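Local structure of DNA alpha-glucosyltransferase (Enterobacteria phage T4, 1Y6F) at residues C7-R12 / L81-V86; T20-E25 / Y175-P180; R111-Q116 / V139-S144; H143-D148 / Y303-L308. The protein is a phage-encoded glucosyltransferase of the GT-B clan, built from two Rossmann-like domains that each carry a parallel seven-stranded sheet. All blocks are in the same frame, centred on the assembly; numbering follows the deposited sequence.

Contact 1 (C7-R12 / L81-V86); sequences CIFMAR and LIINSV
L81 turns its CD2 methyl onto the neighbouring strand, where it lies 4.0 Å from both C7 CB and F9 CB. CG stands opposite the backbone N of L81 (chi1 -158°), and this carries the branch across to the C7 carbonyl as well. F9 and I83 share that sheet face, the I83 CG1 arm meeting F9 at CB, while the F9 ring runs on away from strand 80-85. I8 and I82 project from the other face.

Between the side chains the strands run parallel, joined by nearly linear bonds: I82 N to C7 O at 2.9 Å and F9 N to I82 O at 2.7 Å. N84 N then bonds F9 O, but M10 CA lies nearest S85 CA, so the register has shifted by one residue beyond F9. There S85 takes over. Its OG accepts from R12 N at 3.0 Å and lies 3.3 Å from M10 CB, while S85 O receives A11 N from well above the carbonyl plane.

As central strands of a Rossmann-like sheet, the pair is flanked by strands 36-42 and 111-115. Y99 of helix 93-102 covers F9, A11, I83 and V86, and helix 18-32 packs on M10 and N84.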
# COMPACT_ATOMS: atom_id res chain seq x y z
N CYS C 7 6.15 13.99 14.66
CA CYS C 7 6.59 14.48 13.37
C CYS C 7 6.80 13.26 12.46
O CYS C 7 7.64 12.41 12.76
CB CYS C 7 7.88 15.27 13.47
SG CYS C 7 8.50 15.79 11.80
N ILE C 8 6.03 13.19 11.38
CA ILE C 8 6.16 12.09 10.43
C ILE C 8 7.02 12.60 9.30
O ILE C 8 6.68 13.57 8.63
CB ILE C 8 4.78 11.65 9.91
CG1 ILE C 8 3.89 11.27 11.11
CG2 ILE C 8 4.93 10.49 8.95
CD1 ILE C 8 2.49 10.90 10.77
N PHE C 9 8.16 11.95 9.09
CA PHE C 9 9.14 12.36 8.10
C PHE C 9 9.34 11.36 6.98
O PHE C 9 9.60 10.18 7.23
CB PHE C 9 10.49 12.58 8.80
CG PHE C 9 11.52 13.32 7.99
CD1 PHE C 9 12.86 13.26 8.34
CD2 PHE C 9 11.14 14.13 6.91
CE1 PHE C 9 13.82 14.00 7.64
CE2 PHE C 9 12.09 14.87 6.21
CZ PHE C 9 13.42 14.81 6.57
N MET C 10 9.23 11.84 5.75
CA MET C 10 9.43 11.00 4.57
C MET C 10 10.60 11.62 3.79
O MET C 10 10.42 12.56 3.01
CB MET C 10 8.17 10.99 3.72
CG MET C 10 6.98 10.35 4.40
SD MET C 10 5.54 10.34 3.29
CE MET C 10 4.95 12.00 3.57
N ALA C 11 11.79 11.09 4.03
CA ALA C 11 12.99 11.61 3.39
C ALA C 11 13.14 11.25 1.92
O ALA C 11 13.92 11.87 1.21
CB ALA C 11 14.22 11.15 4.18
N ARG C 12 12.41 10.24 1.45
CA ARG C 12 12.50 9.86 0.04
C ARG C 12 11.72 10.89 -0.78
O ARG C 12 12.03 11.14 -1.94
CB ARG C 12 11.90 8.45 -0.18
CG ARG C 12 11.91 7.99 -1.64
CD ARG C 12 11.18 6.66 -1.87
NE ARG C 12 11.16 6.29 -3.30
CZ ARG C 12 10.41 5.31 -3.82
NH1 ARG C 12 9.60 4.59 -3.04
NH2 ARG C 12 10.45 5.07 -5.12
N LEU C 81 9.78 11.18 16.55
CA LEU C 81 10.11 11.43 15.15
C LEU C 81 10.00 10.09 14.47
O LEU C 81 10.69 9.12 14.84
CB LEU C 81 11.55 11.94 15.03
CG LEU C 81 11.92 12.72 13.77
CD1 LEU C 81 13.24 12.18 13.24
CD2 LEU C 81 10.82 12.64 12.74
N ILE C 82 9.13 10.04 13.47
CA ILE C 82 8.88 8.83 12.72
C ILE C 82 9.34 8.99 11.28
O ILE C 82 8.77 9.77 10.53
CB ILE C 82 7.38 8.52 12.75
CG1 ILE C 82 6.96 8.15 14.18
CG2 ILE C 82 7.04 7.45 11.78
CD1 ILE C 82 5.48 7.88 14.32
N ILE C 83 10.39 8.27 10.90
CA ILE C 83 10.91 8.34 9.54
C ILE C 83 10.40 7.15 8.73
O ILE C 83 10.69 6.00 9.07
CB ILE C 83 12.44 8.34 9.57
CG1 ILE C 83 12.93 9.46 10.48
CG2 ILE C 83 13.00 8.49 8.18
CD1 ILE C 83 14.46 9.59 10.56
N ASN C 84 9.63 7.41 7.68
CA ASN C 84 9.07 6.33 6.86
C ASN C 84 9.81 6.03 5.55
O ASN C 84 9.55 5.02 4.89
CB ASN C 84 7.59 6.59 6.56
CG ASN C 84 6.72 6.50 7.80
OD1 ASN C 84 6.68 5.47 8.47
ND2 ASN C 84 6.02 7.57 8.11
N SER C 85 10.73 6.90 5.18
CA SER C 85 11.47 6.72 3.94
C SER C 85 12.74 7.55 4.04
O SER C 85 12.76 8.55 4.76
CB SER C 85 10.62 7.20 2.76
OG SER C 85 10.34 8.60 2.84
N VAL C 86 13.79 7.12 3.34
CA VAL C 86 15.07 7.84 3.36
C VAL C 86 15.47 8.22 1.92
O VAL C 86 15.09 7.55 0.97
CB VAL C 86 16.18 6.98 4.00
CG1 VAL C 86 15.78 6.61 5.41
CG2 VAL C 86 16.42 5.72 3.18

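Contact 2 (T20-E25 / Y175-P180); sequences TKFSLE and YNFQPP. With UPG (uridine-5'-diphosphate-glucose), chain E.
The ring of F22 receives the edge of F177 on one face, an offset edge-to-face pair with centroids 5.6 Å apart and planes at 61°. At its own edge, near the ring plane, F22 CE1 meets P180 CD at 3.5 Å. P179 approaches more obliquely, its CA lying 4.0 Å from F22 CD1. The aromatic cluster extends beyond the two segments: Y115 and H117 meet both rings, and H143 meets that of F177.

Side-chain torsions bring the two rings together. F22 extends from helix 18-32 with CG trans to its backbone N (chi1 173°), which reaches the ring out to the 175-180 chain. F177 holds CG between its backbone N and carbonyl carbon (chi1 78°), and its CE1 corner ends 4.0 Å from F22 CE1. One helical turn on, E25 points toward the same chain and sets CG 3.1 Å from P180 O, a carbonyl hydrogen-bonded to Y310 OH. The E25 carboxylate bends back to K21, whose NZ forms a salt bridge with OE1, the hydrogen bond within it being weak.

Uridine-5'-diphosphate-glucose borders both segments. P179 CB lies 3.7 Å from its O6' and P179 CG faces O4', while the aliphatic part of K21 passes near the ribose O3C.

No hydrogen bond or salt bridge joins the segments directly. The helix and the chain leaving strand 175-176 are held by buried aromatic and proline contacts, and P179 offers the sugar a non-polar, van der Waals surface. The K21 ammonium probably offsets some of the charge of the buried E25.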
# COMPACT_ATOMS: atom_id res chain seq x y z
N THR C 20 3.26 6.90 1.38
CA THR C 20 2.50 8.14 1.55
C THR C 20 1.16 7.81 2.22
O THR C 20 0.71 8.52 3.10
CB THR C 20 2.22 8.83 0.18
OG1 THR C 20 3.43 9.38 -0.34
CG2 THR C 20 1.21 9.96 0.36
N LYS C 21 0.55 6.71 1.80
CA LYS C 21 -0.73 6.32 2.37
C LYS C 21 -0.57 5.94 3.85
O LYS C 21 -1.43 6.27 4.67
CB LYS C 21 -1.31 5.15 1.59
CG LYS C 21 -2.61 4.60 2.13
CD LYS C 21 -3.70 5.66 2.15
CE LYS C 21 -5.05 5.04 2.50
NZ LYS C 21 -6.14 6.06 2.55
N PHE C 22 0.53 5.29 4.19
CA PHE C 22 0.73 4.88 5.59
C PHE C 22 0.88 6.10 6.47
O PHE C 22 0.30 6.18 7.54
CB PHE C 22 1.97 3.99 5.72
CG PHE C 22 2.35 3.67 7.13
CD1 PHE C 22 1.68 2.69 7.84
CD2 PHE C 22 3.43 4.32 7.73
CE1 PHE C 22 2.07 2.35 9.15
CE2 PHE C 22 3.83 3.99 9.04
CZ PHE C 22 3.16 3.01 9.75
N SER C 23 1.66 7.07 6.00
CA SER C 23 1.90 8.30 6.76
C SER C 23 0.61 9.05 7.03
O SER C 23 0.36 9.48 8.15
CB SER C 23 2.86 9.22 6.00
OG SER C 23 4.08 8.55 5.69
N LEU C 24 -0.21 9.20 5.99
CA LEU C 24 -1.46 9.91 6.13
C LEU C 24 -2.37 9.18 7.09
O LEU C 24 -3.11 9.80 7.88
CB LEU C 24 -2.16 10.03 4.79
CG LEU C 24 -1.49 10.87 3.72
CD1 LEU C 24 -2.47 11.07 2.57
CD2 LEU C 24 -1.07 12.22 4.29
N GLU C 25 -2.33 7.86 7.02
CA GLU C 25 -3.17 7.02 7.86
C GLU C 25 -2.59 7.04 9.28
O GLU C 25 -3.31 6.89 10.25
CB GLU C 25 -3.22 5.60 7.30
CG GLU C 25 -4.50 4.85 7.61
CD GLU C 25 -5.73 5.48 6.97
OE1 GLU C 25 -5.86 5.42 5.73
OE2 GLU C 25 -6.57 6.04 7.70
N TYR C 175 10.62 -4.97 15.27
CA TYR C 175 9.25 -5.41 15.51
C TYR C 175 8.51 -5.45 14.19
O TYR C 175 8.85 -4.75 13.25
CB TYR C 175 8.53 -4.47 16.45
CG TYR C 175 9.15 -4.34 17.82
CD1 TYR C 175 8.88 -5.28 18.82
CD2 TYR C 175 9.97 -3.26 18.12
CE1 TYR C 175 9.42 -5.14 20.09
CE2 TYR C 175 10.52 -3.10 19.38
CZ TYR C 175 10.24 -4.04 20.37
OH TYR C 175 10.76 -3.86 21.62
N ASN C 176 7.49 -6.30 14.14
CA ASN C 176 6.67 -6.46 12.96
C ASN C 176 5.49 -5.50 13.04
O ASN C 176 5.00 -5.19 14.13
CB ASN C 176 6.17 -7.91 12.88
CG ASN C 176 5.10 -8.10 11.82
OD1 ASN C 176 3.90 -8.05 12.10
ND2 ASN C 176 5.54 -8.32 10.58
N PHE C 177 5.04 -5.00 11.90
CA PHE C 177 3.89 -4.11 11.92
C PHE C 177 3.05 -4.40 10.71
O PHE C 177 3.46 -5.16 9.83
CB PHE C 177 4.33 -2.64 11.89
CG PHE C 177 4.76 -2.15 10.53
CD1 PHE C 177 3.90 -1.38 9.75
CD2 PHE C 177 6.01 -2.47 10.03
CE1 PHE C 177 4.28 -0.93 8.49
CE2 PHE C 177 6.42 -2.03 8.76
CZ PHE C 177 5.55 -1.25 7.98
N GLN C 178 1.86 -3.81 10.67
CA GLN C 178 0.95 -3.95 9.55
C GLN C 178 0.59 -2.55 9.11
O GLN C 178 0.41 -1.66 9.93
CB GLN C 178 -0.33 -4.66 9.98
CG GLN C 178 -0.17 -6.09 10.41
CD GLN C 178 -1.49 -6.65 10.83
OE1 GLN C 178 -2.41 -6.77 10.03
NE2 GLN C 178 -1.60 -6.99 12.11
N PRO C 179 0.52 -2.32 7.80
CA PRO C 179 0.17 -0.97 7.34
C PRO C 179 -1.34 -0.84 7.49
O PRO C 179 -2.09 -1.32 6.64
CB PRO C 179 0.64 -0.97 5.90
CG PRO C 179 0.45 -2.43 5.49
CD PRO C 179 0.97 -3.17 6.69
N PRO C 180 -1.80 -0.18 8.56
CA PRO C 180 -3.23 -0.01 8.82
C PRO C 180 -3.92 1.10 8.05
O PRO C 180 -3.29 1.97 7.47
CB PRO C 180 -3.28 0.26 10.33
CG PRO C 180 -1.80 0.55 10.74
CD PRO C 180 -1.03 0.68 9.45
N1 UPG E . -2.62 4.52 -5.31
C2 UPG E . -3.19 5.67 -5.81
N3 UPG E . -2.88 5.95 -7.12
C4 UPG E . -2.07 5.21 -7.95
C5 UPG E . -1.54 4.02 -7.37
C6 UPG E . -1.82 3.73 -6.10
O2 UPG E . -3.94 6.38 -5.15
O4 UPG E . -1.83 5.63 -9.08
C1C UPG E . -2.85 4.21 -3.90
C2C UPG E . -3.55 2.88 -3.61
O2C UPG E . -4.94 3.06 -3.64
C3C UPG E . -3.03 2.59 -2.20
C4C UPG E . -1.59 3.07 -2.28
O4C UPG E . -1.58 4.12 -3.28
O3C UPG E . -3.74 3.38 -1.25
C5C UPG E . -0.58 2.01 -2.66
O5C UPG E . -0.29 1.21 -1.53
PA UPG E . -0.11 -0.37 -1.63
O1A UPG E . 0.39 -0.80 -0.31
O2A UPG E . -1.38 -0.94 -2.15
O3A UPG E . 1.04 -0.57 -2.77
PB UPG E . 2.60 -0.09 -2.81
O1B UPG E . 3.39 -1.22 -3.34
O2B UPG E . 2.63 1.20 -3.51
O3B UPG E . 2.96 0.11 -1.26
C1' UPG E . 4.24 -0.17 -0.61
C2' UPG E . 4.63 -1.65 -0.54
C3' UPG E . 3.48 -2.39 0.15
C4' UPG E . 3.26 -1.81 1.57
C5' UPG E . 3.11 -0.27 1.53
C6' UPG E . 3.17 0.36 2.91
O2' UPG E . 4.88 -2.17 -1.83
O3' UPG E . 3.76 -3.78 0.23
O4' UPG E . 2.08 -2.38 2.13
O5' UPG E . 4.17 0.35 0.74
O6' UPG E . 3.73 -0.53 3.88

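Contact 3 (R111-Q116 / V139-S144); sequences RVVVYQ and VIFSHS. With UPG (uridine-5'-diphosphate-glucose), chain E.
F141 lies over Y115 in an offset stack, the ring planes 14° apart and the centroids separated by 4.4 Å. Y115 and F141 are bridge partners on one sheet face, and with CG beside the backbone N in both (chi1 -78° and -67°) the rings stay side by side. Traced outward, F141 CB sits 3.7 Å from Y115 CD1, and CG comes next to Y115 CE1. The closest atom is F141 CD1, 3.5 Å from Y115 CE1 and over one face of that ring. F141 CE1 reaches Y115 CZ at 3.6 Å and also meets V113 CG1, which comes in at the ring edge, in plane. The tip, CZ, ends 4.1 Å from Y115 OH.

The backbones are parallel, V114 bonding through N to V139 O and through O to F141 N. Just past the strand, H143 NE2 makes a weak hydrogen bond of 2.9 Å to O6' of uridine-5'-diphosphate-glucose, in its ring plane, while ND1 pairs with S307.

Strands 80-85 and 175-176 flank the pair, which is linked by a right-handed beta-alpha-beta crossover through helices 121-124 and 130-136. Helix 130-136 packs on V114 and I140, and helix 390-402 covers V113, Y115 and F141.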
# COMPACT_ATOMS: atom_id res chain seq x y z
N ARG C 111 12.23 10.54 20.71
CA ARG C 111 12.35 9.13 20.39
C ARG C 111 12.18 8.89 18.89
O ARG C 111 11.11 9.11 18.34
CB ARG C 111 11.32 8.32 21.18
CG ARG C 111 11.36 6.84 20.85
CD ARG C 111 10.67 6.02 21.91
NE ARG C 111 11.48 5.94 23.12
CZ ARG C 111 11.06 5.41 24.26
NH1 ARG C 111 9.84 4.91 24.35
NH2 ARG C 111 11.87 5.39 25.32
N VAL C 112 13.25 8.44 18.25
CA VAL C 112 13.24 8.19 16.81
C VAL C 112 12.70 6.83 16.42
O VAL C 112 13.28 5.81 16.77
CB VAL C 112 14.65 8.34 16.22
CG1 VAL C 112 14.63 8.07 14.72
CG2 VAL C 112 15.18 9.74 16.52
N VAL C 113 11.61 6.84 15.66
CA VAL C 113 10.97 5.61 15.21
C VAL C 113 11.18 5.44 13.72
O VAL C 113 10.95 6.36 12.95
CB VAL C 113 9.47 5.65 15.50
CG1 VAL C 113 8.79 4.40 14.95
CG2 VAL C 113 9.23 5.77 16.99
N VAL C 114 11.61 4.24 13.32
CA VAL C 114 11.85 3.96 11.91
C VAL C 114 11.05 2.79 11.36
O VAL C 114 11.11 1.68 11.88
CB VAL C 114 13.30 3.67 11.65
CG1 VAL C 114 13.45 2.99 10.30
CG2 VAL C 114 14.09 4.97 11.68
N TYR C 115 10.32 3.05 10.28
CA TYR C 115 9.52 2.02 9.63
C TYR C 115 10.17 1.73 8.30
O TYR C 115 10.55 2.66 7.57
CB TYR C 115 8.09 2.51 9.37
CG TYR C 115 7.17 2.51 10.57
CD1 TYR C 115 6.29 1.45 10.79
CD2 TYR C 115 7.14 3.58 11.45
CE1 TYR C 115 5.41 1.47 11.85
CE2 TYR C 115 6.25 3.61 12.52
CZ TYR C 115 5.38 2.55 12.71
OH TYR C 115 4.48 2.60 13.76
N GLN C 116 10.34 0.45 7.99
CA GLN C 116 10.91 0.03 6.73
C GLN C 116 9.73 -0.57 5.97
O GLN C 116 9.23 -1.63 6.33
CB GLN C 116 12.01 -1.01 6.94
CG GLN C 116 12.54 -1.61 5.64
CD GLN C 116 12.80 -0.54 4.57
OE1 GLN C 116 13.70 0.30 4.70
NE2 GLN C 116 12.00 -0.58 3.50
N VAL C 139 13.49 2.64 17.88
CA VAL C 139 12.51 1.61 17.54
C VAL C 139 12.52 1.38 16.03
O VAL C 139 12.63 2.33 15.26
CB VAL C 139 11.07 2.01 17.97
CG1 VAL C 139 10.05 0.98 17.46
CG2 VAL C 139 10.99 2.07 19.49
N ILE C 140 12.41 0.11 15.63
CA ILE C 140 12.42 -0.25 14.21
C ILE C 140 11.30 -1.25 13.91
O ILE C 140 11.00 -2.13 14.72
CB ILE C 140 13.76 -0.91 13.81
CG1 ILE C 140 14.93 -0.04 14.25
CG2 ILE C 140 13.82 -1.09 12.30
CD1 ILE C 140 16.26 -0.77 14.19
N PHE C 141 10.69 -1.11 12.74
CA PHE C 141 9.61 -2.01 12.33
C PHE C 141 9.92 -2.50 10.92
O PHE C 141 10.65 -1.84 10.20
CB PHE C 141 8.25 -1.29 12.28
CG PHE C 141 7.72 -0.84 13.61
CD1 PHE C 141 7.94 0.46 14.05
CD2 PHE C 141 6.98 -1.70 14.40
CE1 PHE C 141 7.40 0.90 15.26
CE2 PHE C 141 6.44 -1.27 15.61
CZ PHE C 141 6.65 0.03 16.04
N SER C 142 9.34 -3.64 10.54
CA SER C 142 9.49 -4.20 9.19
C SER C 142 8.25 -5.05 8.93
O SER C 142 7.51 -5.37 9.86
CB SER C 142 10.73 -5.07 9.06
OG SER C 142 10.56 -6.31 9.73
N HIS C 143 8.02 -5.42 7.67
CA HIS C 143 6.86 -6.24 7.33
C HIS C 143 7.04 -7.72 7.67
O HIS C 143 6.06 -8.46 7.76
CB HIS C 143 6.54 -6.14 5.83
CG HIS C 143 5.86 -4.87 5.44
ND1 HIS C 143 4.61 -4.52 5.90
CD2 HIS C 143 6.29 -3.84 4.68
CE1 HIS C 143 4.30 -3.32 5.43
NE2 HIS C 143 5.30 -2.89 4.69
N SER C 144 8.28 -8.16 7.87
CA SER C 144 8.50 -9.58 8.15
C SER C 144 9.80 -9.92 8.85
O SER C 144 10.87 -9.45 8.47
CB SER C 144 8.44 -10.37 6.84
OG SER C 144 8.81 -11.72 7.05
N1 UPG E . -2.62 4.52 -5.31
C2 UPG E . -3.19 5.67 -5.81
N3 UPG E . -2.88 5.95 -7.12
C4 UPG E . -2.07 5.21 -7.95
C5 UPG E . -1.54 4.02 -7.37
C6 UPG E . -1.82 3.73 -6.10
O2 UPG E . -3.94 6.38 -5.15
O4 UPG E . -1.83 5.63 -9.08
C1C UPG E . -2.85 4.21 -3.90
C2C UPG E . -3.55 2.88 -3.61
O2C UPG E . -4.94 3.06 -3.64
C3C UPG E . -3.03 2.59 -2.20
C4C UPG E . -1.59 3.07 -2.28
O4C UPG E . -1.58 4.12 -3.28
O3C UPG E . -3.74 3.38 -1.25
C5C UPG E . -0.58 2.01 -2.66
O5C UPG E . -0.29 1.21 -1.53
PA UPG E . -0.11 -0.37 -1.63
O1A UPG E . 0.39 -0.80 -0.31
O2A UPG E . -1.38 -0.94 -2.15
O3A UPG E . 1.04 -0.57 -2.77
PB UPG E . 2.60 -0.09 -2.81
O1B UPG E . 3.39 -1.22 -3.34
O2B UPG E . 2.63 1.20 -3.51
O3B UPG E . 2.96 0.11 -1.26
C1' UPG E . 4.24 -0.17 -0.61
C2' UPG E . 4.63 -1.65 -0.54
C3' UPG E . 3.48 -2.39 0.15
C4' UPG E . 3.26 -1.81 1.57
C5' UPG E . 3.11 -0.27 1.53
C6' UPG E . 3.17 0.36 2.91
O2' UPG E . 4.88 -2.17 -1.83
O3' UPG E . 3.76 -3.78 0.23
O4' UPG E . 2.08 -2.38 2.13
O5' UPG E . 4.17 0.35 0.74
O6' UPG E . 3.73 -0.53 3.88

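Contact 4 (H143-D148 / Y303-L308); sequences HSDNGD and YLQRSL. With UPG (uridine-5'-diphosphate-glucose), chain E.
Q305 and D145 are joined by a pair of hydrogen bonds. D145 N donates to Q305 OE1 at 2.9 Å, almost straight (172°) and in the carbonyl plane of the amide. Q305 NE2 donates in turn to D145 OD2 at 3.2 Å, arriving from above the carboxylate plane. With CG trans to its backbone N (chi1 -167°), the glutamine extends far enough to grip both main chain and side chain of D145. A further side-chain hydrogen bond links H143 ND1 and S307 OG at 2.8 Å, the hydroxyl lying in the imidazole plane, which probably helps to fix the rotation of the ring. A bond from Y303 OH to D148 OD1 is modelled too, though the position of OD1 is less certain.

One water bridges the backbones: it donates to H143 O and accepts from Q305 N at 2.7 Å and from S307 N at 2.6 Å. Y303 also rests its ring near G147, CD1 lying 4.2 Å from G147 CA.

Within 143-148, S144 OG accepts from N146 N in an ST turn and also bonds K302 O, and a type I turn leads to G147, the N-cap residue of helix 148-157. The partner loop runs from strand 290-295 to helix 310-317, so the contact ties together loops of the two Rossmann-like domains.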
# COMPACT_ATOMS: atom_id res chain seq x y z
N HIS C 143 8.02 -5.42 7.67
CA HIS C 143 6.86 -6.24 7.33
C HIS C 143 7.04 -7.72 7.67
O HIS C 143 6.06 -8.46 7.76
CB HIS C 143 6.54 -6.14 5.83
CG HIS C 143 5.86 -4.87 5.44
ND1 HIS C 143 4.61 -4.52 5.90
CD2 HIS C 143 6.29 -3.84 4.68
CE1 HIS C 143 4.30 -3.32 5.43
NE2 HIS C 143 5.30 -2.89 4.69
N SER C 144 8.28 -8.16 7.87
CA SER C 144 8.50 -9.58 8.15
C SER C 144 9.80 -9.92 8.85
O SER C 144 10.87 -9.45 8.47
CB SER C 144 8.44 -10.37 6.84
OG SER C 144 8.81 -11.72 7.05
N ASP C 145 9.72 -10.77 9.87
CA ASP C 145 10.92 -11.18 10.60
C ASP C 145 11.85 -11.96 9.67
O ASP C 145 13.06 -12.01 9.89
CB ASP C 145 10.55 -12.05 11.80
CG ASP C 145 9.73 -11.29 12.84
OD1 ASP C 145 10.14 -10.17 13.23
OD2 ASP C 145 8.68 -11.82 13.26
N ASN C 146 11.27 -12.55 8.62
CA ASN C 146 12.03 -13.33 7.65
C ASN C 146 12.20 -12.62 6.31
O ASN C 146 12.59 -13.23 5.32
CB ASN C 146 11.40 -14.72 7.45
CG ASN C 146 11.56 -15.60 8.69
OD1 ASN C 146 12.67 -16.00 9.02
ND2 ASN C 146 10.45 -15.87 9.38
N GLY C 147 11.90 -11.32 6.28
CA GLY C 147 12.06 -10.57 5.05
C GLY C 147 13.51 -10.21 4.87
O GLY C 147 14.30 -10.37 5.81
N ASP C 148 13.89 -9.73 3.70
CA ASP C 148 15.27 -9.34 3.43
C ASP C 148 15.86 -8.29 4.38
O ASP C 148 17.00 -8.43 4.83
CB ASP C 148 15.40 -8.86 1.99
CG ASP C 148 15.30 -10.01 1.00
OD1 ASP C 148 15.14 -9.75 -0.22
OD2 ASP C 148 15.38 -11.17 1.45
N TYR C 303 8.66 -12.77 2.66
CA TYR C 303 8.26 -11.37 2.82
C TYR C 303 6.88 -11.19 3.46
O TYR C 303 6.49 -10.07 3.77
CB TYR C 303 8.22 -10.66 1.47
CG TYR C 303 9.51 -10.66 0.69
CD1 TYR C 303 10.64 -10.01 1.17
CD2 TYR C 303 9.57 -11.27 -0.57
CE1 TYR C 303 11.81 -9.95 0.40
CE2 TYR C 303 10.73 -11.22 -1.34
CZ TYR C 303 11.85 -10.55 -0.85
OH TYR C 303 12.98 -10.47 -1.63
N LEU C 304 6.16 -12.29 3.66
CA LEU C 304 4.80 -12.21 4.20
C LEU C 304 4.58 -12.73 5.61
O LEU C 304 4.87 -13.89 5.92
CB LEU C 304 3.83 -12.93 3.25
CG LEU C 304 3.76 -12.38 1.81
CD1 LEU C 304 2.88 -13.28 0.97
CD2 LEU C 304 3.21 -10.97 1.83
N GLN C 305 4.03 -11.88 6.45
CA GLN C 305 3.75 -12.24 7.83
C GLN C 305 2.28 -11.94 8.10
O GLN C 305 1.45 -12.85 8.07
CB GLN C 305 4.68 -11.47 8.79
CG GLN C 305 4.65 -12.05 10.21
CD GLN C 305 5.87 -11.68 11.03
OE1 GLN C 305 7.00 -11.66 10.51
NE2 GLN C 305 5.66 -11.40 12.33
N ARG C 306 1.96 -10.67 8.36
CA ARG C 306 0.58 -10.26 8.62
C ARG C 306 0.16 -9.10 7.71
O ARG C 306 -1.01 -8.71 7.68
CB ARG C 306 0.41 -9.81 10.07
CG ARG C 306 0.75 -10.86 11.12
CD ARG C 306 0.45 -10.34 12.55
NE ARG C 306 1.26 -9.18 12.91
CZ ARG C 306 0.97 -8.35 13.90
NH1 ARG C 306 1.77 -7.32 14.16
NH2 ARG C 306 -0.13 -8.53 14.63
N SER C 307 1.10 -8.56 6.95
CA SER C 307 0.83 -7.40 6.12
C SER C 307 0.10 -7.53 4.80
O SER C 307 0.63 -8.04 3.80
CB SER C 307 2.10 -6.60 5.88
OG SER C 307 2.44 -5.82 7.01
N LEU C 308 -1.12 -7.04 4.81
CA LEU C 308 -1.92 -6.99 3.61
C LEU C 308 -1.52 -5.59 3.09
O LEU C 308 -0.90 -4.81 3.83
CB LEU C 308 -3.40 -7.06 4.00
CG LEU C 308 -4.33 -7.94 3.17
CD1 LEU C 308 -3.63 -9.22 2.79
CD2 LEU C 308 -5.60 -8.21 3.96
N1 UPG E . -2.62 4.52 -5.31
C2 UPG E . -3.19 5.67 -5.81
N3 UPG E . -2.88 5.95 -7.12
C4 UPG E . -2.07 5.21 -7.95
C5 UPG E . -1.54 4.02 -7.37
C6 UPG E . -1.82 3.73 -6.10
O2 UPG E . -3.94 6.38 -5.15
O4 UPG E . -1.83 5.63 -9.08
C1C UPG E . -2.85 4.21 -3.90
C2C UPG E . -3.55 2.88 -3.61
O2C UPG E . -4.94 3.06 -3.64
C3C UPG E . -3.03 2.59 -2.20
C4C UPG E . -1.59 3.07 -2.28
O4C UPG E . -1.58 4.12 -3.28
O3C UPG E . -3.74 3.38 -1.25
C5C UPG E . -0.58 2.01 -2.66
O5C UPG E . -0.29 1.21 -1.53
PA UPG E . -0.11 -0.37 -1.63
O1A UPG E . 0.39 -0.80 -0.31
O2A UPG E . -1.38 -0.94 -2.15
O3A UPG E . 1.04 -0.57 -2.77
PB UPG E . 2.60 -0.09 -2.81
O1B UPG E . 3.39 -1.22 -3.34
O2B UPG E . 2.63 1.20 -3.51
O3B UPG E . 2.96 0.11 -1.26
C1' UPG E . 4.24 -0.17 -0.61
C2' UPG E . 4.63 -1.65 -0.54
C3' UPG E . 3.48 -2.39 0.15
C4' UPG E . 3.26 -1.81 1.57
C5' UPG E . 3.11 -0.27 1.53
C6' UPG E . 3.17 0.36 2.91
O2' UPG E . 4.88 -2.17 -1.83
O3' UPG E . 3.76 -3.78 0.23
O4' UPG E . 2.08 -2.38 2.13
O5' UPG E . 4.17 0.35 0.74
O6' UPG E . 3.73 -0.53 3.88
O HOH W 1 3.58 -9.24 6.31

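How the contacts relate
Contacts 1 and 3 lie within one parallel sheet, whose end strand 175-176 leads into contact 2. Contact 1 joins contact 3 through probable hydrogen bonds such as I83 N to V113 O (2.9 Å), and contact 3 continues into contact 2 through Y175 N and I140 O, also 2.9 Å apart. Helix 18-32 of contact 2 packs back on contact 1, where M10 SD lies 3.3 Å from S23 OG. Contact 4 shares H143 and S144 with contact 3 and reaches contact 2 through N176 OD1 and R306 NE (3.0 Å); its centre is about 20 Å from that of contact 1. Contacts 2, 3 and 4 all touch uridine-5'-diphosphate-glucose, P179 and H143 both approaching its O6', whereas the side chain of R12 in contact 1 stays about 8 Å from it.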